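Local coordinates for ankyrin repeat and SOCS box protein 11 (Homo sapiens, PDB 4UUC) that serves as the substrate-recognition component of a cullin-5 RING E3 ubiquitin ligase complex, directing targets such as BIK, DIRAS2 and RPN1 to ubiquitination and proteasomal degradation, at residues A[43-46]-A[52-55]; A[55-60]-A[86-91]; A[146-151]-A[183-188]; A[116-121]-A[151-156]. All coordinates share one frame; numbering follows the deposited sequence.

Contact 1 of 4, residues A[43-46]-A[52-55]; sequences EACL and CAKA
A44 meets C52 and A53 where the two antiparallel helices of one ankyrin repeat, ANK 2, come together in its helix-turn-helix unit. This is the tight part. The CA atoms of A44 and A53 are 5.5 Å apart, a separation that two helices reach when only small residues lie between them. The CB of A44 points at the second helix and lodges against its backbone, 4.0 Å from A53 N. The same methyl lies 4.1 Å from C52 CB, while A44 CB and A53 CB face each other at 4.4 Å. All four touching residues are buried, and the adhesion is purely apolar. Neighbouring repeat 1 closes the site from one side, with A12 of helix 7-14 against A44 and L17 and L20 of helix 17-26 against C52.

On the loose side, L46 and K54 are the exposed residues and take no part in the contact, L46 resting on N76 and C79 of helix 73-80 and K54 on V88 of helix 83-91. E43 leaves the interface for the first repeat, lying on H9 and A13 of helix 7-14, and its OE2 forms a salt bridge with R5. C45 sits between these extremes: its CB aims neither at the partner helix nor away from it, but chi1 of -72° sets the sulfur anti to the carbonyl carbon. From there, C45 SG reaches the methyl of A53, 4.2 Å from its CB.

Contact 2 of 4, residues A[55-60]-A[86-91]; sequences ALLENG and VNVLLE
L57 reaches across to V88 and L89, and one methyl carries the whole apolar contact: L57 CD1 sits 4.1 Å from V88 CG2 and equally 4.1 Å from L89 CD2. The three residues bring their methyls in differently. L57 points toward the partner helix. V88 also points across, and its chi1 of 67° places CG2 anti to the backbone N, on the side where L57 waits. L89 starts out pointing away and only its far end comes back; the side chains of L57 and L89 cross at about a right angle. The backbones stay well apart, with the CA atoms of L57 and L89 at 8.2 Å. This is stacking between repeats: helix 50-58 is the second helix of ANK 2, helix 83-91 the second helix of ANK 3, and their packing continues the row of like helices along the ankyrin solenoid. All three side chains are buried; F92 also lies against L57, and V63, P73 and A77 against L89.

The polar interactions belong to the end of helix 50-58. G60, with positive phi, is the C-prime residue of a Schellman motif, in which A61 N turns back to L56 O and G60 N bonds to L57 O at 3.1 Å. N59 adds a side-chain bond to the same turn: its ND2 donates to A55 O at 2.8 Å, nearly straight at 174°. The acceptor lies in the amide plane of N59, which fixes the rotation of that group. G60 O in turn accepts from N31 ND2, a tie back to repeat 1.

Contact 3 of 4, residues A[146-151]-A[183-188]; sequences QRVDCV and IHLLTD
I183 O is gripped twice by T187, on the turn beside L185, the residue that faces V148 and V151. The backbone N of T187 bonds to it at 3.0 Å as an ordinary helical link, and T187 OG1 donates at 2.9 Å. The two donors arrive from opposite faces of the carbonyl plane, the hydroxyl rising 36° out of it, which ties the T187 side chain to its own helix.

The crossing made by L185 joins the second helices of ANK 5 and ANK 6, helix 148-156 and helix 180-188, side by side in the ankyrin solenoid. L185 points at its neighbour, and its CD1 meets V148 CG1 at 4.0 Å, the two side chains running at about a right angle. V148 supplies this methyl because chi1 of -173° puts CG1 anti to the backbone N. The same L185 CD1 lies 4.2 Å from V151 CG1, one helical turn further on. V151 is buried and also packs on A142 and C143 of helix 138-144, whereas V148 and L185 remain partly exposed. In the loop just before the helix, Q146 OE1 accepts from S178 N of ANK 6.

Contact 4 of 4, residues A[116-121]-A[151-156]; sequences ECMEIL and VKKLLE
The carboxylate of E119 lies flat against the side chain of K153, which runs over one of its faces. K153 CE is 3.6 Å from E119 CD, almost straight above it, and 3.4 Å from E119 OE1. The ammonium also ends above the carboxylate plane, and the salt bridge from K153 NZ to E119 OE1 is a long one, 3.8 Å. The stronger charge partner is R115, whose NH1 forms a salt bridge with E119 OE2 and so probably helps to set how the carboxylate is turned.

Beside this partly exposed pair runs the buried half of the joint between the second helices of ANK 4 and ANK 5. The axes of segments 116-121 and 151-156 pass 11.1 Å apart at an angle of 18°, the near-parallel stacking of ankyrin repeats. M118 spans the gap: with CG anti to its backbone N, chi1 -176°, it heads toward the partner helix, and its sulfur settles in the fork of L154, M118 SD being 3.7 Å from L154 CG. A bend at chi3 of 72° then turns the terminal methyl towards the lysine, M118 CE lying 4.0 Å from K153 CB. I106 and V110 of helix 105-111 pack against M118, and I128 against L154.

Along this ankyrin repeat domain, one part of the full-length protein, contact 1 comes first from the N terminus and closes the short turn between helix 40-46 and helix 50-58. Contact 2 opens on A55, where contact 1 ends, and closes a longer loop into ANK 3; the two also touch through C45 and L89. Helix 83-91 then hands over to helix 115-123, with V86, N87 and L90 packing on I120, and so links contact 2 to contact 4. Contact 4 joins ANK 4 to ANK 5, and contact 3 joins ANK 5 to ANK 6. These last two cross along the chain and share V151 on helix 148-156. Contacts 1 and 3 lie on opposite sides of the chain's centre.

Contact 1 of 4, residues A[43-46]-A[52-55]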
loop_
_atom_site.group_PDB
_atom_site.type_symbol
_atom_site.label_atom_id
_atom_site.label_comp_id
_atom_site.label_asym_id
_atom_site.label_seq_id
_atom_site.Cartn_x
_atom_site.Cartn_y
_atom_site.Cartn_z
ATOM N N GLU A 43 -3.230 13.546 -10.765
ATOM C CA GLU A 43 -2.667 12.921 -11.958
ATOM C C GLU A 43 -1.135 12.891 -11.929
ATOM O O GLU A 43 -0.534 11.893 -12.328
ATOM C CB GLU A 43 -3.169 13.633 -13.217
ATOM C CG GLU A 43 -4.695 13.646 -13.297
ATOM C CD GLU A 43 -5.267 13.355 -14.676
ATOM O OE1 GLU A 43 -4.627 12.632 -15.471
ATOM O OE2 GLU A 43 -6.381 13.851 -14.964
ATOM N N ALA A 44 -0.501 13.960 -11.455
ATOM C CA ALA A 44 0.959 13.959 -11.317
ATOM C C ALA A 44 1.411 12.853 -10.366
ATOM O O ALA A 44 2.387 12.157 -10.630
ATOM C CB ALA A 44 1.462 15.308 -10.821
ATOM N N CYS A 45 0.706 12.690 -9.255
ATOM C CA CYS A 45 1.119 11.706 -8.261
ATOM C C CYS A 45 0.883 10.278 -8.758
ATOM O O CYS A 45 1.664 9.381 -8.459
ATOM C CB CYS A 45 0.387 11.950 -6.943
ATOM S SG CYS A 45 0.967 13.432 -6.090
ATOM N N LEU A 46 -0.182 10.073 -9.530
ATOM C CA LEU A 46 -0.466 8.756 -10.086
ATOM C C LEU A 46 0.604 8.361 -11.099
ATOM O O LEU A 46 0.908 7.179 -11.261
ATOM C CB LEU A 46 -1.857 8.729 -10.735
ATOM C CG LEU A 46 -2.346 7.352 -11.192
ATOM C CD1 LEU A 46 -2.471 6.376 -10.023
ATOM C CD2 LEU A 46 -3.673 7.475 -11.919
ATOM N N CYS A 52 6.502 17.873 -11.061
ATOM C CA CYS A 52 5.188 18.419 -11.380
ATOM C C CYS A 52 4.340 18.550 -10.115
ATOM O O CYS A 52 3.679 19.567 -9.907
ATOM C CB CYS A 52 4.467 17.542 -12.411
ATOM S SG CYS A 52 5.155 17.622 -14.078
ATOM N N ALA A 53 4.361 17.520 -9.274
ATOM C CA ALA A 53 3.611 17.551 -8.023
ATOM C C ALA A 53 4.040 18.741 -7.163
ATOM O O ALA A 53 3.195 19.477 -6.657
ATOM C CB ALA A 53 3.791 16.245 -7.258
ATOM N N LYS A 54 5.348 18.948 -7.025
ATOM C CA LYS A 54 5.851 20.021 -6.168
ATOM C C LYS A 54 5.488 21.392 -6.722
ATOM O O LYS A 54 5.138 22.292 -5.963
ATOM C CB LYS A 54 7.367 19.927 -5.988
ATOM C CG LYS A 54 7.902 20.921 -4.961
ATOM C CD LYS A 54 9.389 20.757 -4.719
ATOM C CE LYS A 54 9.865 21.692 -3.615
ATOM N NZ LYS A 54 11.325 21.570 -3.360
ATOM N N ALA A 55 5.573 21.547 -8.041
ATOM C CA ALA A 55 5.222 22.808 -8.683
ATOM C C ALA A 55 3.750 23.137 -8.442
ATOM O O ALA A 55 3.388 24.293 -8.215
ATOM C CB ALA A 55 5.519 22.746 -10.173
#

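Contact 2 of 4, residues A[55-60]-A[86-91]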
loop_
_atom_site.group_PDB
_atom_site.type_symbol
_atom_site.label_atom_id
_atom_site.label_comp_id
_atom_site.label_asym_id
_atom_site.label_seq_id
_atom_site.Cartn_x
_atom_site.Cartn_y
_atom_site.Cartn_z
ATOM N N ALA A 55 5.573 21.547 -8.041
ATOM C CA ALA A 55 5.222 22.808 -8.683
ATOM C C ALA A 55 3.750 23.137 -8.442
ATOM O O ALA A 55 3.388 24.293 -8.215
ATOM C CB ALA A 55 5.519 22.746 -10.173
ATOM N N LEU A 56 2.902 22.115 -8.484
ATOM C CA LEU A 56 1.481 22.296 -8.223
ATOM C C LEU A 56 1.253 22.662 -6.753
ATOM O O LEU A 56 0.464 23.558 -6.444
ATOM C CB LEU A 56 0.704 21.029 -8.590
ATOM C CG LEU A 56 0.593 20.735 -10.091
ATOM C CD1 LEU A 56 0.189 19.289 -10.337
ATOM C CD2 LEU A 56 -0.399 21.678 -10.753
ATOM N N LEU A 57 1.960 21.981 -5.854
ATOM C CA LEU A 57 1.845 22.243 -4.421
ATOM C C LEU A 57 2.326 23.650 -4.071
ATOM O O LEU A 57 1.733 24.323 -3.226
ATOM C CB LEU A 57 2.638 21.203 -3.623
ATOM C CG LEU A 57 1.984 19.821 -3.587
ATOM C CD1 LEU A 57 2.977 18.762 -3.128
ATOM C CD2 LEU A 57 0.742 19.827 -2.696
ATOM N N GLU A 58 3.396 24.086 -4.729
ATOM C CA GLU A 58 3.947 25.423 -4.522
ATOM C C GLU A 58 2.949 26.503 -4.926
ATOM O O GLU A 58 3.005 27.629 -4.431
ATOM C CB GLU A 58 5.247 25.594 -5.316
ATOM C CG GLU A 58 6.456 24.924 -4.676
ATOM C CD GLU A 58 7.693 24.945 -5.560
ATOM O OE1 GLU A 58 7.565 25.175 -6.783
ATOM O OE2 GLU A 58 8.801 24.731 -5.025
ATOM N N ASN A 59 2.038 26.150 -5.826
ATOM C CA ASN A 59 1.028 27.081 -6.310
ATOM C C ASN A 59 -0.360 26.780 -5.742
ATOM O O ASN A 59 -1.380 27.119 -6.345
ATOM C CB ASN A 59 1.001 27.068 -7.838
ATOM C CG ASN A 59 2.204 27.767 -8.440
ATOM O OD1 ASN A 59 2.181 28.977 -8.662
ATOM N ND2 ASN A 59 3.268 27.013 -8.690
ATOM N N GLY A 60 -0.388 26.138 -4.578
ATOM C CA GLY A 60 -1.607 26.026 -3.795
ATOM C C GLY A 60 -2.479 24.809 -4.036
ATOM O O GLY A 60 -3.643 24.801 -3.633
ATOM N N VAL A 86 5.832 10.658 -2.460
ATOM C CA VAL A 86 5.344 10.432 -1.107
ATOM C C VAL A 86 5.970 11.452 -0.158
ATOM O O VAL A 86 5.273 12.072 0.642
ATOM C CB VAL A 86 5.649 8.992 -0.628
ATOM C CG1 VAL A 86 5.322 8.827 0.851
ATOM C CG2 VAL A 86 4.879 7.977 -1.471
ATOM N N ASN A 87 7.282 11.642 -0.267
ATOM C CA ASN A 87 7.981 12.585 0.599
ATOM C C ASN A 87 7.484 14.021 0.439
ATOM O O ASN A 87 7.201 14.684 1.436
ATOM C CB ASN A 87 9.488 12.535 0.336
ATOM C CG ASN A 87 10.153 11.325 0.970
ATOM O OD1 ASN A 87 9.674 10.791 1.971
ATOM N ND2 ASN A 87 11.266 10.893 0.392
ATOM N N VAL A 88 7.373 14.506 -0.798
ATOM C CA VAL A 88 6.983 15.901 -1.012
ATOM C C VAL A 88 5.548 16.148 -0.532
ATOM O O VAL A 88 5.252 17.201 0.035
ATOM C CB VAL A 88 7.130 16.329 -2.504
ATOM C CG1 VAL A 88 6.152 15.597 -3.408
ATOM C CG2 VAL A 88 6.947 17.832 -2.645
ATOM N N LEU A 89 4.665 15.176 -0.738
ATOM C CA LEU A 89 3.293 15.281 -0.242
ATOM C C LEU A 89 3.264 15.393 1.283
ATOM O O LEU A 89 2.545 16.221 1.845
ATOM C CB LEU A 89 2.470 14.074 -0.686
ATOM C CG LEU A 89 2.112 14.002 -2.171
ATOM C CD1 LEU A 89 1.526 12.638 -2.494
ATOM C CD2 LEU A 89 1.129 15.108 -2.557
ATOM N N LEU A 90 4.040 14.549 1.950
ATOM C CA LEU A 90 4.120 14.578 3.407
ATOM C C LEU A 90 4.729 15.895 3.891
ATOM O O LEU A 90 4.325 16.429 4.925
ATOM C CB LEU A 90 4.933 13.387 3.920
ATOM C CG LEU A 90 4.251 12.026 3.741
ATOM C CD1 LEU A 90 5.228 10.890 3.980
ATOM C CD2 LEU A 90 3.044 11.890 4.660
ATOM N N GLU A 91 5.682 16.429 3.131
ATOM C CA GLU A 91 6.292 17.713 3.467
ATOM C C GLU A 91 5.252 18.826 3.431
ATOM O O GLU A 91 5.287 19.746 4.248
ATOM C CB GLU A 91 7.443 18.038 2.510
ATOM C CG GLU A 91 8.701 17.215 2.738
ATOM C CD GLU A 91 9.691 17.328 1.588
ATOM O OE1 GLU A 91 9.532 18.243 0.748
ATOM O OE2 GLU A 91 10.624 16.498 1.523
#

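Contact 3 of 4, residues A[146-151]-A[183-188]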
loop_
_atom_site.group_PDB
_atom_site.type_symbol
_atom_site.label_atom_id
_atom_site.label_comp_id
_atom_site.label_asym_id
_atom_site.label_seq_id
_atom_site.Cartn_x
_atom_site.Cartn_y
_atom_site.Cartn_z
ATOM N N GLN A 146 2.697 -11.967 -2.100
ATOM C CA GLN A 146 4.025 -12.588 -2.160
ATOM C C GLN A 146 5.159 -11.564 -2.153
ATOM O O GLN A 146 6.174 -11.739 -2.831
ATOM C CB GLN A 146 4.139 -13.472 -3.408
ATOM C CG GLN A 146 3.023 -14.502 -3.549
ATOM C CD GLN A 146 3.225 -15.425 -4.738
ATOM O OE1 GLN A 146 3.433 -16.627 -4.577
ATOM N NE2 GLN A 146 3.162 -14.865 -5.939
ATOM N N ARG A 147 4.990 -10.505 -1.369
ATOM C CA ARG A 147 5.985 -9.443 -1.282
ATOM C C ARG A 147 6.992 -9.752 -0.180
ATOM O O ARG A 147 6.866 -9.272 0.948
ATOM C CB ARG A 147 5.300 -8.100 -1.027
ATOM C CG ARG A 147 4.219 -7.761 -2.044
ATOM C CD ARG A 147 4.745 -7.769 -3.472
ATOM N NE ARG A 147 3.751 -7.276 -4.426
ATOM C CZ ARG A 147 3.889 -7.337 -5.746
ATOM N NH1 ARG A 147 4.985 -7.875 -6.275
ATOM N NH2 ARG A 147 2.939 -6.865 -6.540
ATOM N N VAL A 148 7.985 -10.568 -0.516
ATOM C CA VAL A 148 8.898 -11.117 0.481
ATOM C C VAL A 148 9.624 -10.030 1.271
ATOM O O VAL A 148 9.695 -10.095 2.495
ATOM C CB VAL A 148 9.956 -12.037 -0.165
ATOM C CG1 VAL A 148 10.774 -12.736 0.916
ATOM C CG2 VAL A 148 9.300 -13.065 -1.073
ATOM N N ASP A 149 10.181 -9.044 0.573
ATOM C CA ASP A 149 10.924 -7.977 1.238
ATOM C C ASP A 149 10.022 -7.170 2.174
ATOM O O ASP A 149 10.449 -6.755 3.250
ATOM C CB ASP A 149 11.572 -7.045 0.211
ATOM C CG ASP A 149 12.693 -7.715 -0.566
ATOM O OD1 ASP A 149 13.251 -8.724 -0.076
ATOM O OD2 ASP A 149 13.023 -7.221 -1.667
ATOM N N CYS A 150 8.777 -6.944 1.763
ATOM C CA CYS A 150 7.820 -6.227 2.606
ATOM C C CYS A 150 7.448 -7.045 3.842
ATOM O O CYS A 150 7.332 -6.499 4.942
ATOM C CB CYS A 150 6.557 -5.877 1.812
ATOM S SG CYS A 150 6.792 -4.549 0.612
ATOM N N VAL A 151 7.268 -8.349 3.658
ATOM C CA VAL A 151 6.982 -9.247 4.772
ATOM C C VAL A 151 8.127 -9.193 5.778
ATOM O O VAL A 151 7.902 -9.021 6.974
ATOM C CB VAL A 151 6.767 -10.706 4.288
ATOM C CG1 VAL A 151 6.736 -11.684 5.460
ATOM C CG2 VAL A 151 5.476 -10.820 3.481
ATOM N N ILE A 183 6.381 -18.276 4.118
ATOM C CA ILE A 183 5.970 -19.263 5.115
ATOM C C ILE A 183 7.005 -19.363 6.240
ATOM O O ILE A 183 6.652 -19.314 7.423
ATOM C CB ILE A 183 5.764 -20.662 4.480
ATOM C CG1 ILE A 183 4.654 -20.622 3.424
ATOM C CG2 ILE A 183 5.433 -21.708 5.545
ATOM C CD1 ILE A 183 3.253 -20.361 3.974
ATOM N N HIS A 184 8.278 -19.498 5.885
ATOM C CA HIS A 184 9.316 -19.661 6.907
ATOM C C HIS A 184 9.539 -18.374 7.703
ATOM O O HIS A 184 9.797 -18.425 8.908
ATOM C CB HIS A 184 10.628 -20.131 6.272
ATOM C CG HIS A 184 10.578 -21.542 5.778
ATOM N ND1 HIS A 184 10.184 -22.594 6.578
ATOM C CD2 HIS A 184 10.866 -22.077 4.568
ATOM C CE1 HIS A 184 10.232 -23.716 5.881
ATOM N NE2 HIS A 184 10.643 -23.430 4.659
ATOM N N LEU A 185 9.421 -17.225 7.044
ATOM C CA LEU A 185 9.550 -15.941 7.731
ATOM C C LEU A 185 8.462 -15.769 8.787
ATOM O O LEU A 185 8.752 -15.383 9.916
ATOM C CB LEU A 185 9.492 -14.780 6.735
ATOM C CG LEU A 185 10.795 -14.416 6.015
ATOM C CD1 LEU A 185 10.511 -13.484 4.848
ATOM C CD2 LEU A 185 11.779 -13.774 6.968
ATOM N N LEU A 186 7.210 -16.032 8.415
ATOM C CA LEU A 186 6.104 -15.955 9.364
ATOM C C LEU A 186 6.305 -16.919 10.532
ATOM O O LEU A 186 6.124 -16.553 11.696
ATOM C CB LEU A 186 4.771 -16.259 8.677
ATOM C CG LEU A 186 4.223 -15.202 7.719
ATOM C CD1 LEU A 186 2.952 -15.723 7.061
ATOM C CD2 LEU A 186 3.954 -13.890 8.434
ATOM N N THR A 187 6.660 -18.156 10.212
ATOM C CA THR A 187 6.885 -19.168 11.232
ATOM C C THR A 187 8.033 -18.759 12.157
ATOM O O THR A 187 7.929 -18.897 13.380
ATOM C CB THR A 187 7.191 -20.533 10.601
ATOM O OG1 THR A 187 6.105 -20.923 9.754
ATOM C CG2 THR A 187 7.394 -21.591 11.679
ATOM N N ASP A 188 9.116 -18.250 11.574
ATOM C CA ASP A 188 10.269 -17.802 12.360
ATOM C C ASP A 188 9.890 -16.701 13.350
ATOM O O ASP A 188 10.512 -16.571 14.407
ATOM C CB ASP A 188 11.392 -17.284 11.457
ATOM C CG ASP A 188 12.099 -18.387 10.687
ATOM O OD1 ASP A 188 11.964 -19.576 11.048
ATOM O OD2 ASP A 188 12.809 -18.051 9.718
#

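Contact 4 of 4, residues A[116-121]-A[151-156]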
loop_
_atom_site.group_PDB
_atom_site.type_symbol
_atom_site.label_atom_id
_atom_site.label_comp_id
_atom_site.label_asym_id
_atom_site.label_seq_id
_atom_site.Cartn_x
_atom_site.Cartn_y
_atom_site.Cartn_z
ATOM N N GLU A 116 9.837 0.926 -0.157
ATOM C CA GLU A 116 10.323 2.209 0.344
ATOM C C GLU A 116 9.155 3.127 0.723
ATOM O O GLU A 116 9.188 3.780 1.767
ATOM C CB GLU A 116 11.227 2.908 -0.677
ATOM C CG GLU A 116 11.777 4.238 -0.160
ATOM C CD GLU A 116 12.879 4.826 -1.025
ATOM O OE1 GLU A 116 13.146 4.289 -2.122
ATOM O OE2 GLU A 116 13.482 5.837 -0.599
ATOM N N CYS A 117 8.131 3.181 -0.127
ATOM C CA CYS A 117 6.936 3.959 0.182
ATOM C C CYS A 117 6.300 3.482 1.494
ATOM O O CYS A 117 5.877 4.291 2.320
ATOM C CB CYS A 117 5.931 3.872 -0.970
ATOM S SG CYS A 117 6.478 4.714 -2.480
ATOM N N MET A 118 6.246 2.166 1.680
ATOM C CA MET A 118 5.742 1.577 2.920
ATOM C C MET A 118 6.532 2.083 4.129
ATOM O O MET A 118 5.951 2.529 5.120
ATOM C CB MET A 118 5.812 0.049 2.842
ATOM C CG MET A 118 5.233 -0.696 4.040
ATOM S SD MET A 118 5.722 -2.444 4.077
ATOM C CE MET A 118 7.450 -2.301 4.530
ATOM N N GLU A 119 7.857 2.027 4.036
ATOM C CA GLU A 119 8.714 2.415 5.152
ATOM C C GLU A 119 8.569 3.890 5.498
ATOM O O GLU A 119 8.562 4.253 6.671
ATOM C CB GLU A 119 10.173 2.090 4.837
ATOM C CG GLU A 119 10.456 0.600 4.792
ATOM C CD GLU A 119 11.935 0.288 4.668
ATOM O OE1 GLU A 119 12.738 0.915 5.391
ATOM O OE2 GLU A 119 12.290 -0.591 3.858
ATOM N N ILE A 120 8.452 4.737 4.479
ATOM C CA ILE A 120 8.252 6.164 4.705
ATOM C C ILE A 120 6.957 6.405 5.476
ATOM O O ILE A 120 6.928 7.206 6.411
ATOM C CB ILE A 120 8.225 6.951 3.375
ATOM C CG1 ILE A 120 9.602 6.899 2.708
ATOM C CG2 ILE A 120 7.824 8.409 3.619
ATOM C CD1 ILE A 120 9.620 7.413 1.279
ATOM N N LEU A 121 5.889 5.713 5.089
ATOM C CA LEU A 121 4.602 5.874 5.760
ATOM C C LEU A 121 4.679 5.408 7.213
ATOM O O LEU A 121 4.121 6.043 8.107
ATOM C CB LEU A 121 3.506 5.107 5.020
ATOM C CG LEU A 121 3.103 5.671 3.652
ATOM C CD1 LEU A 121 2.191 4.693 2.926
ATOM C CD2 LEU A 121 2.428 7.023 3.795
ATOM N N VAL A 151 7.268 -8.349 3.658
ATOM C CA VAL A 151 6.982 -9.247 4.772
ATOM C C VAL A 151 8.127 -9.193 5.778
ATOM O O VAL A 151 7.902 -9.021 6.974
ATOM C CB VAL A 151 6.767 -10.706 4.288
ATOM C CG1 VAL A 151 6.736 -11.684 5.460
ATOM C CG2 VAL A 151 5.476 -10.820 3.481
ATOM N N LYS A 152 9.354 -9.326 5.284
ATOM C CA LYS A 152 10.527 -9.331 6.153
ATOM C C LYS A 152 10.639 -8.033 6.944
ATOM O O LYS A 152 10.822 -8.051 8.161
ATOM C CB LYS A 152 11.798 -9.559 5.334
ATOM C CG LYS A 152 13.065 -9.595 6.179
ATOM C CD LYS A 152 14.237 -10.132 5.387
ATOM C CE LYS A 152 15.476 -10.284 6.260
ATOM N NZ LYS A 152 16.049 -8.967 6.649
ATOM N N LYS A 153 10.504 -6.907 6.250
ATOM C CA LYS A 153 10.627 -5.595 6.882
ATOM C C LYS A 153 9.534 -5.350 7.920
ATOM O O LYS A 153 9.809 -4.849 9.008
ATOM C CB LYS A 153 10.596 -4.495 5.818
ATOM C CG LYS A 153 10.962 -3.113 6.341
ATOM C CD LYS A 153 12.449 -3.015 6.663
ATOM C CE LYS A 153 12.758 -1.794 7.509
ATOM N NZ LYS A 153 14.217 -1.676 7.796
ATOM N N LEU A 154 8.293 -5.692 7.581
ATOM C CA LEU A 154 7.171 -5.514 8.501
ATOM C C LEU A 154 7.361 -6.319 9.789
ATOM O O LEU A 154 7.113 -5.817 10.883
ATOM C CB LEU A 154 5.859 -5.910 7.821
ATOM C CG LEU A 154 5.327 -4.890 6.809
ATOM C CD1 LEU A 154 4.263 -5.515 5.913
ATOM C CD2 LEU A 154 4.762 -3.667 7.524
ATOM N N LEU A 155 7.804 -7.564 9.653
ATOM C CA LEU A 155 8.053 -8.417 10.811
ATOM C C LEU A 155 9.171 -7.839 11.677
ATOM O O LEU A 155 9.066 -7.806 12.903
ATOM C CB LEU A 155 8.403 -9.837 10.361
ATOM C CG LEU A 155 7.251 -10.634 9.740
ATOM C CD1 LEU A 155 7.766 -11.889 9.051
ATOM C CD2 LEU A 155 6.205 -10.987 10.793
ATOM N N GLU A 156 10.238 -7.380 11.031
ATOM C CA GLU A 156 11.369 -6.783 11.736
ATOM C C GLU A 156 10.973 -5.518 12.493
ATOM O O GLU A 156 11.530 -5.222 13.549
ATOM C CB GLU A 156 12.495 -6.464 10.753
ATOM C CG GLU A 156 13.197 -7.692 10.222
ATOM C CD GLU A 156 14.162 -7.382 9.099
ATOM O OE1 GLU A 156 14.199 -6.222 8.633
ATOM O OE2 GLU A 156 14.887 -8.307 8.680
#